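Local coordinates for isochorismatase family protein family (Burkholderia thailandensis, PDB 3TXY) that is of unknown biological role but probably acts as a hydrolase of the isochorismatase-like family, with an alpha/beta fold around a parallel beta sheet in a two-chain assembly, at residues I134-G139 against D159-W164; L16-L21 against A40-L45; G139-A144 against T174-K179. One frame throughout, in Å; residues are numbered along the deposited sequence.

Contact 1. Residues I134-G139 against D159-W164; sequences IATNIG and DAVSTW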
ATOM      1  N   ILE A 134       9.107  11.291   3.364  1.00 10.58           N
ATOM      2  CA  ILE A 134       8.224  12.063   2.503  1.00 10.90           C
ATOM      3  C   ILE A 134       7.835  11.172   1.305  1.00 10.78           C
ATOM      4  O   ILE A 134       8.714  10.468   0.799  1.00 10.77           O
ATOM      5  CB  ILE A 134       8.971  13.321   1.952  1.00 11.44           C
ATOM      6  CG1 ILE A 134       9.597  14.151   3.087  1.00 11.68           C
ATOM      7  CG2 ILE A 134       8.046  14.142   1.066  1.00 12.03           C
ATOM      8  CD1 ILE A 134      10.726  15.045   2.594  1.00 12.04           C
ATOM      9  N   ALA A 135       6.576  11.148   0.823  1.00 10.85           N
ATOM     10  CA  ALA A 135       5.395  11.756   1.436  1.00 11.03           C
ATOM     11  C   ALA A 135       4.666  10.727   2.304  1.00 10.83           C
ATOM     12  O   ALA A 135       4.682   9.538   2.033  1.00 10.62           O
ATOM     13  CB  ALA A 135       4.446  12.285   0.366  1.00 11.44           C
ATOM     14  N   THR A 136       4.017  11.209   3.350  1.00 10.98           N
ATOM     15  CA  THR A 136       3.290  10.366   4.296  1.00 11.06           C
ATOM     16  C   THR A 136       2.397   9.357   3.595  1.00 11.37           C
ATOM     17  O   THR A 136       2.464   8.164   3.889  1.00 11.25           O
ATOM     18  CB  THR A 136       2.428  11.226   5.236  1.00 11.38           C
ATOM     19  OG1 THR A 136       3.249  12.277   5.778  1.00 11.24           O
ATOM     20  CG2 THR A 136       1.866  10.379   6.375  1.00 11.44           C
ATOM     21  N   ASN A 137       1.585   9.830   2.660  1.00  8.76           N
ATOM     22  CA  ASN A 137       0.624   8.968   1.977  1.00  9.00           C
ATOM     23  C   ASN A 137       1.157   8.169   0.804  1.00  9.31           C
ATOM     24  O   ASN A 137       0.429   7.362   0.244  1.00  9.57           O
ATOM     25  CB  ASN A 137      -0.579   9.770   1.465  1.00  9.31           C
ATOM     26  CG  ASN A 137      -1.076  10.772   2.455  1.00  9.53           C
ATOM     27  OD1 ASN A 137      -0.402  11.787   2.702  1.00  9.78           O
ATOM     28  ND2 ASN A 137      -2.261  10.527   3.018  1.00  9.55           N
ATOM     29  N   ILE A 138       2.385   8.425   0.365  1.00  9.63           N
ATOM     30  CA  ILE A 138       2.868   7.805  -0.856  1.00 10.11           C
ATOM     31  C   ILE A 138       3.977   6.807  -0.495  1.00  9.90           C
ATOM     32  O   ILE A 138       3.674   5.673  -0.141  1.00  9.81           O
ATOM     33  CB  ILE A 138       3.290   8.881  -1.884  1.00 10.74           C
ATOM     34  CG1 ILE A 138       2.116   9.816  -2.196  1.00 11.05           C
ATOM     35  CG2 ILE A 138       3.882   8.250  -3.141  1.00 11.19           C
ATOM     36  CD1 ILE A 138       0.872   9.164  -2.810  1.00 11.25           C
ATOM     37  N   GLY A 139       5.241   7.231  -0.517  1.00 10.00           N
ATOM     38  CA  GLY A 139       6.349   6.332  -0.217  1.00  9.83           C
ATOM     39  C   GLY A 139       6.335   5.804   1.206  1.00  9.35           C
ATOM     40  O   GLY A 139       6.629   4.624   1.443  1.00  9.19           O
ATOM     41  N   ASP A 159       5.943  13.581  13.561  1.00 11.88           N
ATOM     42  CA  ASP A 159       6.666  14.826  13.298  1.00 12.44           C
ATOM     43  C   ASP A 159       7.908  14.629  12.436  1.00 12.19           C
ATOM     44  O   ASP A 159       8.759  15.523  12.347  1.00 12.92           O
ATOM     45  CB  ASP A 159       6.960  15.594  14.599  1.00 13.32           C
ATOM     46  CG  ASP A 159       7.709  14.784  15.629  1.00 13.81           C
ATOM     47  OD1 ASP A 159       7.802  13.548  15.522  1.00 13.45           O
ATOM     48  OD2 ASP A 159       8.217  15.423  16.590  1.00 15.07           O
ATOM     49  N   ALA A 160       8.005  13.465  11.780  1.00 11.60           N
ATOM     50  CA  ALA A 160       9.032  13.247  10.768  1.00 11.46           C
ATOM     51  C   ALA A 160       8.480  12.586   9.512  1.00 11.01           C
ATOM     52  O   ALA A 160       9.234  11.940   8.784  1.00 11.09           O
ATOM     53  CB  ALA A 160      10.198  12.442  11.346  1.00 11.74           C
ATOM     54  N   VAL A 161       7.180  12.747   9.271  1.00 10.55           N
ATOM     55  CA  VAL A 161       6.553  12.462   7.988  1.00 10.26           C
ATOM     56  C   VAL A 161       5.711  13.679   7.586  1.00 10.63           C
ATOM     57  O   VAL A 161       4.989  14.246   8.424  1.00 10.84           O
ATOM     58  CB  VAL A 161       5.695  11.165   7.986  1.00  9.73           C
ATOM     59  CG1 VAL A 161       6.572   9.948   8.302  1.00  9.45           C
ATOM     60  CG2 VAL A 161       4.502  11.236   8.953  1.00  9.69           C
ATOM     61  N   SER A 162       5.815  14.077   6.315  1.00 10.72           N
ATOM     62  CA  SER A 162       5.035  15.193   5.787  1.00 10.84           C
ATOM     63  C   SER A 162       4.481  14.872   4.412  1.00 10.78           C
ATOM     64  O   SER A 162       4.943  13.956   3.719  1.00 10.42           O
ATOM     65  CB  SER A 162       5.862  16.482   5.769  1.00 11.24           C
ATOM     66  OG  SER A 162       6.205  16.869   7.084  1.00 11.34           O
ATOM     67  N   THR A 163       3.466  15.629   4.031  1.00 11.04           N
ATOM     68  CA  THR A 163       2.732  15.362   2.801  1.00 11.36           C
ATOM     69  C   THR A 163       2.103  16.649   2.255  1.00 12.10           C
ATOM     70  O   THR A 163       2.473  17.744   2.682  1.00 12.53           O
ATOM     71  CB  THR A 163       1.729  14.203   3.015  1.00 10.85           C
ATOM     72  OG1 THR A 163       1.196  13.790   1.760  1.00 10.73           O
ATOM     73  CG2 THR A 163       0.591  14.553   3.999  1.00 10.88           C
ATOM     74  N   TRP A 164       1.197  16.530   1.287  1.00 12.63           N
ATOM     75  CA  TRP A 164       0.773  17.711   0.516  1.00 13.57           C
ATOM     76  C   TRP A 164      -0.325  18.532   1.146  1.00 13.98           C
ATOM     77  O   TRP A 164      -0.604  19.655   0.690  1.00 14.83           O
ATOM     78  CB  TRP A 164       0.340  17.308  -0.896  1.00 14.06           C
ATOM     79  CG  TRP A 164      -0.851  16.388  -0.893  1.00 14.11           C
ATOM     80  CD1 TRP A 164      -2.192  16.723  -0.764  1.00 14.52           C
ATOM     81  CD2 TRP A 164      -0.828  14.934  -0.962  1.00 14.00           C
ATOM     82  NE1 TRP A 164      -2.977  15.608  -0.774  1.00 14.53           N
ATOM     83  CE2 TRP A 164      -2.222  14.501  -0.892  1.00 14.14           C
ATOM     84  CE3 TRP A 164       0.168  13.980  -1.102  1.00 13.91           C
ATOM     85  CZ2 TRP A 164      -2.574  13.177  -0.966  1.00 14.14           C
ATOM     86  CZ3 TRP A 164      -0.207  12.643  -1.163  1.00 13.78           C
ATOM     87  CH2 TRP A 164      -1.542  12.255  -1.082  1.00 13.79           C
TER

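Contact 2. Residues L16-L21 against A40-L45; sequences LVAIDL and AKTAEL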
ATOM      1  N   LEU A  16      15.683   2.069  12.030  1.00 10.80           N
ATOM      2  CA  LEU A  16      15.169   3.345  11.523  1.00 10.61           C
ATOM      3  C   LEU A  16      15.200   3.275   9.997  1.00 10.12           C
ATOM      4  O   LEU A  16      16.229   2.958   9.417  1.00 10.30           O
ATOM      5  CB  LEU A  16      16.036   4.524  11.994  1.00 10.93           C
ATOM      6  CG  LEU A  16      15.519   5.943  11.693  1.00 10.99           C
ATOM      7  CD1 LEU A  16      14.246   6.284  12.460  1.00 11.07           C
ATOM      8  CD2 LEU A  16      16.597   6.979  12.018  1.00 11.35           C
ATOM      9  N   VAL A  17      14.063   3.546   9.356  1.00  9.63           N
ATOM     10  CA  VAL A  17      13.954   3.526   7.896  1.00  9.25           C
ATOM     11  C   VAL A  17      13.394   4.876   7.448  1.00  9.07           C
ATOM     12  O   VAL A  17      12.289   5.243   7.834  1.00  8.84           O
ATOM     13  CB  VAL A  17      13.027   2.394   7.414  1.00  9.11           C
ATOM     14  CG1 VAL A  17      12.878   2.420   5.885  1.00  8.91           C
ATOM     15  CG2 VAL A  17      13.576   1.052   7.888  1.00  9.37           C
ATOM     16  N   ALA A  18      14.174   5.613   6.664  1.00  9.13           N
ATOM     17  CA  ALA A  18      13.856   6.991   6.294  1.00  9.22           C
ATOM     18  C   ALA A  18      13.638   7.072   4.794  1.00  9.22           C
ATOM     19  O   ALA A  18      14.530   6.697   4.017  1.00  9.49           O
ATOM     20  CB  ALA A  18      15.019   7.904   6.693  1.00  9.52           C
ATOM     21  N   ILE A  19      12.468   7.563   4.376  1.00  9.38           N
ATOM     22  CA  ILE A  19      12.067   7.501   2.961  1.00  9.28           C
ATOM     23  C   ILE A  19      12.275   8.814   2.216  1.00  9.51           C
ATOM     24  O   ILE A  19      11.696   9.830   2.583  1.00  9.49           O
ATOM     25  CB  ILE A  19      10.576   7.120   2.817  1.00  9.15           C
ATOM     26  CG1 ILE A  19      10.226   5.819   3.561  1.00  8.91           C
ATOM     27  CG2 ILE A  19      10.222   6.998   1.344  1.00  8.96           C
ATOM     28  CD1 ILE A  19      11.072   4.621   3.163  1.00  9.08           C
ATOM     29  N   ASP A  20      13.093   8.759   1.157  1.00  9.87           N
ATOM     30  CA  ASP A  20      13.188   9.779   0.093  1.00 10.20           C
ATOM     31  C   ASP A  20      13.641  11.157   0.600  1.00 10.56           C
ATOM     32  O   ASP A  20      13.219  12.186   0.076  1.00 11.00           O
ATOM     33  CB  ASP A  20      11.875   9.915  -0.689  1.00 10.20           C
ATOM     34  CG  ASP A  20      11.632   8.758  -1.631  1.00 10.14           C
ATOM     35  OD1 ASP A  20      12.600   8.056  -1.994  1.00 10.53           O
ATOM     36  OD2 ASP A  20      10.469   8.543  -2.009  1.00 10.40           O
ATOM     37  N   LEU A  21      14.543  11.168   1.572  1.00 10.56           N
ATOM     38  CA  LEU A  21      15.092  12.434   2.068  1.00 11.05           C
ATOM     39  C   LEU A  21      16.268  12.853   1.180  1.00 11.28           C
ATOM     40  O   LEU A  21      17.442  12.932   1.601  1.00 11.58           O
ATOM     41  CB  LEU A  21      15.413  12.339   3.550  1.00 11.17           C
ATOM     42  CG  LEU A  21      14.214  11.985   4.444  1.00 10.87           C
ATOM     43  CD1 LEU A  21      14.659  11.924   5.911  1.00 11.21           C
ATOM     44  CD2 LEU A  21      13.071  12.980   4.289  1.00 10.72           C
ATOM     45  N   ALA A  40      15.877  17.065   9.694  1.00 14.28           N
ATOM     46  CA  ALA A  40      16.504  17.315  11.009  1.00 14.95           C
ATOM     47  C   ALA A  40      16.068  16.284  12.035  1.00 15.20           C
ATOM     48  O   ALA A  40      16.880  15.737  12.777  1.00 15.26           O
ATOM     49  CB  ALA A  40      16.156  18.706  11.508  1.00 15.66           C
ATOM     50  N   LYS A  41      14.764  16.024  12.070  1.00 15.35           N
ATOM     51  CA  LYS A  41      14.201  15.079  13.034  1.00 15.78           C
ATOM     52  C   LYS A  41      14.754  13.690  12.810  1.00 14.97           C
ATOM     53  O   LYS A  41      15.046  12.945  13.755  1.00 14.78           O
ATOM     54  CB  LYS A  41      12.706  15.019  12.835  1.00 16.97           C
ATOM     55  CG  LYS A  41      11.947  14.653  14.061  1.00 18.37           C
ATOM     56  CD  LYS A  41      11.697  15.903  14.870  1.00 20.23           C
ATOM     57  CE  LYS A  41      12.464  15.877  16.152  1.00 21.24           C
ATOM     58  NZ  LYS A  41      12.054  17.096  16.906  1.00 22.93           N
ATOM     59  N   THR A  42      14.885  13.330  11.537  1.00 14.05           N
ATOM     60  CA  THR A  42      15.377  12.012  11.161  1.00 13.57           C
ATOM     61  C   THR A  42      16.840  11.846  11.593  1.00 13.83           C
ATOM     62  O   THR A  42      17.217  10.804  12.136  1.00 13.54           O
ATOM     63  CB  THR A  42      15.236  11.790   9.643  1.00 13.27           C
ATOM     64  OG1 THR A  42      13.835  11.788   9.298  1.00 12.83           O
ATOM     65  CG2 THR A  42      15.851  10.467   9.236  1.00 13.05           C
ATOM     66  N   ALA A  43      17.649  12.876  11.367  1.00 14.11           N
ATOM     67  CA  ALA A  43      19.042  12.849  11.802  1.00 14.64           C
ATOM     68  C   ALA A  43      19.154  12.651  13.322  1.00 15.14           C
ATOM     69  O   ALA A  43      19.957  11.844  13.782  1.00 15.20           O
ATOM     70  CB  ALA A  43      19.766  14.112  11.363  1.00 15.16           C
ATOM     71  N   GLU A  44      18.321  13.353  14.084  1.00 15.42           N
ATOM     72  CA  GLU A  44      18.308  13.229  15.545  1.00 16.39           C
ATOM     73  C   GLU A  44      17.984  11.814  15.964  1.00 15.63           C
ATOM     74  O   GLU A  44      18.617  11.255  16.853  1.00 15.46           O
ATOM     75  CB  GLU A  44      17.275  14.166  16.183  1.00 17.49           C
ATOM     76  CG  GLU A  44      17.603  15.652  16.151  1.00 18.97           C
ATOM     77  CD  GLU A  44      16.399  16.503  16.555  1.00 20.30           C
ATOM     78  OE1 GLU A  44      15.635  16.074  17.455  1.00 21.23           O
ATOM     79  OE2 GLU A  44      16.193  17.585  15.946  1.00 22.29           O
ATOM     80  N   LEU A  45      16.967  11.231  15.345  1.00 14.91           N
ATOM     81  CA  LEU A  45      16.655   9.837  15.632  1.00 14.72           C
ATOM     82  C   LEU A  45      17.794   8.886  15.228  1.00 14.42           C
ATOM     83  O   LEU A  45      18.106   7.936  15.948  1.00 14.79           O
ATOM     84  CB  LEU A  45      15.350   9.431  14.929  1.00 14.71           C
ATOM     85  CG  LEU A  45      14.069   9.913  15.600  1.00 14.99           C
ATOM     86  CD1 LEU A  45      12.897   9.670  14.661  1.00 14.70           C
ATOM     87  CD2 LEU A  45      13.866   9.163  16.912  1.00 15.79           C
TER

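Contact 3. Residues G139-A144 against T174-K179; sequences GVESTA and TQIFPK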
ATOM      1  N   GLY A 139       5.241   7.231  -0.517  1.00 10.00           N
ATOM      2  CA  GLY A 139       6.349   6.332  -0.217  1.00  9.83           C
ATOM      3  C   GLY A 139       6.335   5.804   1.206  1.00  9.35           C
ATOM      4  O   GLY A 139       6.629   4.624   1.443  1.00  9.19           O
ATOM      5  N   VAL A 140       6.002   6.666   2.165  1.00  9.14           N
ATOM      6  CA  VAL A 140       5.925   6.237   3.563  1.00  8.84           C
ATOM      7  C   VAL A 140       4.811   5.195   3.724  1.00  8.72           C
ATOM      8  O   VAL A 140       5.051   4.088   4.209  1.00  8.67           O
ATOM      9  CB  VAL A 140       5.710   7.418   4.517  1.00  8.83           C
ATOM     10  CG1 VAL A 140       5.412   6.904   5.939  1.00  8.70           C
ATOM     11  CG2 VAL A 140       6.925   8.360   4.462  1.00  9.22           C
ATOM     12  N   GLU A 141       3.607   5.531   3.277  1.00  8.87           N
ATOM     13  CA  GLU A 141       2.460   4.640   3.482  1.00  8.89           C
ATOM     14  C   GLU A 141       2.602   3.301   2.758  1.00  8.78           C
ATOM     15  O   GLU A 141       2.277   2.251   3.310  1.00  8.62           O
ATOM     16  CB  GLU A 141       1.164   5.322   3.070  1.00  8.99           C
ATOM     17  CG  GLU A 141      -0.061   4.425   3.246  1.00  9.17           C
ATOM     18  CD  GLU A 141      -1.359   5.200   3.212  1.00  9.49           C
ATOM     19  OE1 GLU A 141      -1.326   6.435   3.439  1.00  9.70           O
ATOM     20  OE2 GLU A 141      -2.415   4.566   2.962  1.00  9.71           O
ATOM     21  N   SER A 142       3.069   3.324   1.506  1.00  9.12           N
ATOM     22  CA  SER A 142       3.256   2.081   0.748  1.00  9.22           C
ATOM     23  C   SER A 142       4.267   1.163   1.439  1.00  9.13           C
ATOM     24  O   SER A 142       4.077  -0.061   1.500  1.00  9.23           O
ATOM     25  CB  SER A 142       3.701   2.369  -0.679  1.00  9.54           C
ATOM     26  OG  SER A 142       2.612   2.779  -1.499  1.00  9.78           O
ATOM     27  N   THR A 143       5.332   1.754   1.974  1.00  8.86           N
ATOM     28  CA  THR A 143       6.320   0.984   2.716  1.00  8.73           C
ATOM     29  C   THR A 143       5.698   0.431   4.003  1.00  8.51           C
ATOM     30  O   THR A 143       5.917  -0.747   4.349  1.00  8.44           O
ATOM     31  CB  THR A 143       7.554   1.862   3.053  1.00  8.79           C
ATOM     32  OG1 THR A 143       8.106   2.399   1.833  1.00  8.90           O
ATOM     33  CG2 THR A 143       8.612   1.042   3.801  1.00  8.86           C
ATOM     34  N   ALA A 144       4.920   1.273   4.691  1.00  8.46           N
ATOM     35  CA  ALA A 144       4.235   0.894   5.934  1.00  8.45           C
ATOM     36  C   ALA A 144       3.258  -0.278   5.698  1.00  8.73           C
ATOM     37  O   ALA A 144       3.268  -1.277   6.427  1.00  8.83           O
ATOM     38  CB  ALA A 144       3.489   2.097   6.511  1.00  8.35           C
ATOM     39  N   THR A 174      -4.529   9.004  11.269  1.00 14.00           N
ATOM     40  CA  THR A 174      -5.681   8.632  12.082  1.00 14.67           C
ATOM     41  C   THR A 174      -6.521   7.489  11.484  1.00 14.78           C
ATOM     42  O   THR A 174      -7.104   6.695  12.251  1.00 15.18           O
ATOM     43  CB  THR A 174      -6.581   9.852  12.367  1.00 15.23           C
ATOM     44  OG1 THR A 174      -7.220  10.291  11.151  1.00 15.39           O
ATOM     45  CG2 THR A 174      -5.756  10.986  12.969  1.00 15.28           C
ATOM     46  N   GLN A 175      -6.562   7.377  10.155  1.00 14.61           N
ATOM     47  CA  GLN A 175      -7.460   6.405   9.507  1.00 15.00           C
ATOM     48  C   GLN A 175      -6.752   5.132   9.008  1.00 13.87           C
ATOM     49  O   GLN A 175      -7.400   4.101   8.878  1.00 13.82           O
ATOM     50  CB  GLN A 175      -8.236   7.037   8.341  1.00 16.20           C
ATOM     51  CG  GLN A 175      -9.071   8.255   8.700  1.00 17.45           C
ATOM     52  CD  GLN A 175     -10.194   7.955   9.666  1.00 18.97           C
ATOM     53  OE1 GLN A 175     -10.978   7.016   9.469  1.00 20.43           O
ATOM     54  NE2 GLN A 175     -10.298   8.768  10.712  1.00 20.21           N
ATOM     55  N   ILE A 176      -5.453   5.214   8.724  1.00 12.53           N
ATOM     56  CA  ILE A 176      -4.712   4.088   8.163  1.00 11.76           C
ATOM     57  C   ILE A 176      -3.655   3.551   9.096  1.00 11.18           C
ATOM     58  O   ILE A 176      -3.671   2.400   9.422  1.00 11.19           O
ATOM     59  CB  ILE A 176      -4.004   4.435   6.829  1.00 11.21           C
ATOM     60  CG1 ILE A 176      -4.990   5.029   5.816  1.00 11.44           C
ATOM     61  CG2 ILE A 176      -3.337   3.180   6.264  1.00 10.85           C
ATOM     62  CD1 ILE A 176      -6.135   4.109   5.425  1.00 11.84           C
ATOM     63  N   PHE A 177      -2.701   4.381   9.487  1.00 10.94           N
ATOM     64  CA  PHE A 177      -1.545   3.893  10.221  1.00 10.77           C
ATOM     65  C   PHE A 177      -1.879   3.201  11.553  1.00 10.98           C
ATOM     66  O   PHE A 177      -1.235   2.211  11.888  1.00 10.68           O
ATOM     67  CB  PHE A 177      -0.535   5.004  10.439  1.00 10.79           C
ATOM     68  CG  PHE A 177       0.107   5.514   9.173  1.00 10.68           C
ATOM     69  CD1 PHE A 177       0.100   4.776   7.991  1.00 10.60           C
ATOM     70  CD2 PHE A 177       0.781   6.723   9.194  1.00 10.74           C
ATOM     71  CE1 PHE A 177       0.722   5.268   6.853  1.00 10.69           C
ATOM     72  CE2 PHE A 177       1.395   7.214   8.066  1.00 10.79           C
ATOM     73  CZ  PHE A 177       1.375   6.489   6.893  1.00 10.78           C
ATOM     74  N   PRO A 178      -2.867   3.719  12.312  1.00 11.39           N
ATOM     75  CA  PRO A 178      -3.225   3.025  13.567  1.00 11.95           C
ATOM     76  C   PRO A 178      -3.692   1.583  13.358  1.00 12.15           C
ATOM     77  O   PRO A 178      -3.634   0.792  14.300  1.00 12.58           O
ATOM     78  CB  PRO A 178      -4.355   3.892  14.144  1.00 12.38           C
ATOM     79  CG  PRO A 178      -4.143   5.234  13.547  1.00 12.24           C
ATOM     80  CD  PRO A 178      -3.656   4.953  12.147  1.00 11.64           C
ATOM     81  N   LYS A 179      -4.143   1.242  12.150  1.00 12.46           N
ATOM     82  CA  LYS A 179      -4.587  -0.113  11.841  1.00 12.89           C
ATOM     83  C   LYS A 179      -3.477  -1.092  11.431  1.00 12.52           C
ATOM     84  O   LYS A 179      -3.698  -2.332  11.453  1.00 13.22           O
ATOM     85  CB  LYS A 179      -5.663  -0.086  10.761  1.00 13.68           C
ATOM     86  CG  LYS A 179      -6.858   0.761  11.148  1.00 14.61           C
ATOM     87  CD  LYS A 179      -7.754   1.047   9.975  1.00 15.28           C
ATOM     88  CE  LYS A 179      -9.089   1.649  10.417  1.00 16.38           C
ATOM     89  NZ  LYS A 179      -9.716   2.514   9.390  1.00 16.75           N
TER

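Contact 1. Residues I134-G139 against D159-W164
The backbone of I134-G139 leaves strand 128-134 and enters helix 136-149 through a cis peptide between I134 and A135; A135 occupies the N-cap position. D159-W164 runs off the end of strand 153-162 alongside it, and the nearest CA atoms are those of A135 and T163, 4.7 Å apart. S162 O joins the two: T136 N donates to it over 2.9 Å with an N-H...O angle of 153°, approaching from above the carbonyl plane, while A135 CA makes a CH...O contact of 3.2 Å to S162 O. The loop from strand to helix is thus tied to the next strand of the same beta-alpha-beta unit, and a cis peptide at this junction is familiar from isochorismatase-like cysteine hydrolases. With OG1 anti to its backbone N, T163 donates from OG1 to N137 OD1 at 2.7 Å, in the plane of the amide carbonyl (C=O...O 148°). N137 ND2 bonds to A168 O, so both ends of the amide are held. The W164 side chain takes the crowded first torsion (chi1 62°); its CH2 meets N137 CB at 3.7 Å, N137 OD1 lies over one ring face, and I138 CG1 touches the ring edge at CZ3, 3.8 Å away. T136 OG1 packs against V161 CB at 3.5 Å, though its bonding partner is Q169 OE1.

Contact 2. Residues L16-L21 against A40-L45
Strand 16-19 and helix 40-45 run nearly antiparallel, their axes 161° apart and 9.9 Å from each other at closest approach; the strand's side chains bridge the gap, meeting both side chains and backbone of the helix. Packing is tightest around T42, whose side chain points at the strand. T42 CG2, anti to its backbone N, meets A18 CB at 3.7 Å, a methyl-to-methyl contact. T42 OG1 lies 3.5 Å from L21 CD1, the two side chains reaching tip to tip. L21 CD1 meets the hydroxyl by van der Waals contact alone; T42 OG1 has its hydrogen-bond partners in V38 O, one helical turn back, and T132 OG1 on the neighbouring strand. Toward the start of the strand the contacts are slightly longer: L16 places CG anti to the backbone N (chi1 -172°) and so brings CD2 across L45 at a right angle, 4.0 Å from L45 CB, with L16 CD2 also 3.9 Å from T42 O. The loose side is the outer face of the helix, where A43 and E44 point away from the strand. A40 and E44 are exposed to solvent, and K41 NZ forms a long salt bridge of 3.8 Å with E44 OE1. Within the fold, strand 14-19 is central, hydrogen-bonded to strand 56-61 on one flank and strand 128-134 on the other; L16 also packs on A46 and F49 further along helix 35-51, which lies against the sheet face bearing L16 and A18.

Contact 3. Residues G139-A144 against T174-K179
Helices 136-149 and 166-180 belong to one layer of the alpha/beta fold, flanking strand 153-162 in the chain, and this contact is where they meet side by side. The short axes of G139-A144 and T174-K179 run in roughly the same direction, 34° apart, with a closest approach of 11.1 Å. That wide spacing is filled chiefly by F177. Its CG is anti to the carbonyl carbon (chi1 -66°), which sends the ring toward the other helix, with CE1 and CZ leading. E141 meets it at the rim: E141 CB lies at the ring edge in plane, and E141 CG comes to 3.8 Å from F177 CE1. Obliquely to the ring, A144 CB approaches F177 CE1 and V140 CG1 approaches F177 CZ, both at 4.2 Å. E141 runs on extended past CG, its carboxylate steeply inclined to the ring (76°), until OE2 packs 3.7 Å from I176 CG2. OE2 is also salt-bridged to R145 NH2 of its own chain, which probably offsets the charge of the buried carboxylate, while its aliphatic stem is covered by F177; R145 of the second subunit adds a long, weak ion pair. W164 of the second subunit forms a cation-pi contact with K179. F177 further touches V156 and V140 touches V161, so the pair rests on strand 153-162, the arrangement of adjacent parallel helices on one face of a Rossmann-like three-layer sandwich.

Contacts 1 and 3 share G139 and helix 136-149, with centres about 10 Å apart; A135 O and V140 N, 3.2 Å apart, probably hydrogen-bond. Contact 2 lies about 12 Å from contact 1 and 17 Å from contact 3 (centres). I134 N and I19 O, at 3.1 Å, probably bond strand 128-134 to strand 14-19, while I19 CD1 reaches T143 OG1 at 3.9 Å. D20 and its salt-bridge partner K106, with G139, probably occupy the aspartate, lysine and cysteine positions of related cysteine hydrolases, glycine standing at the last, so 134-139 and 16-21 probably border the pocket. The second subunit touches contacts 1 and 3. A 1,2-ethanediol, probably from the crystallisation liquor, lies about 4 Å from the W164 side chain.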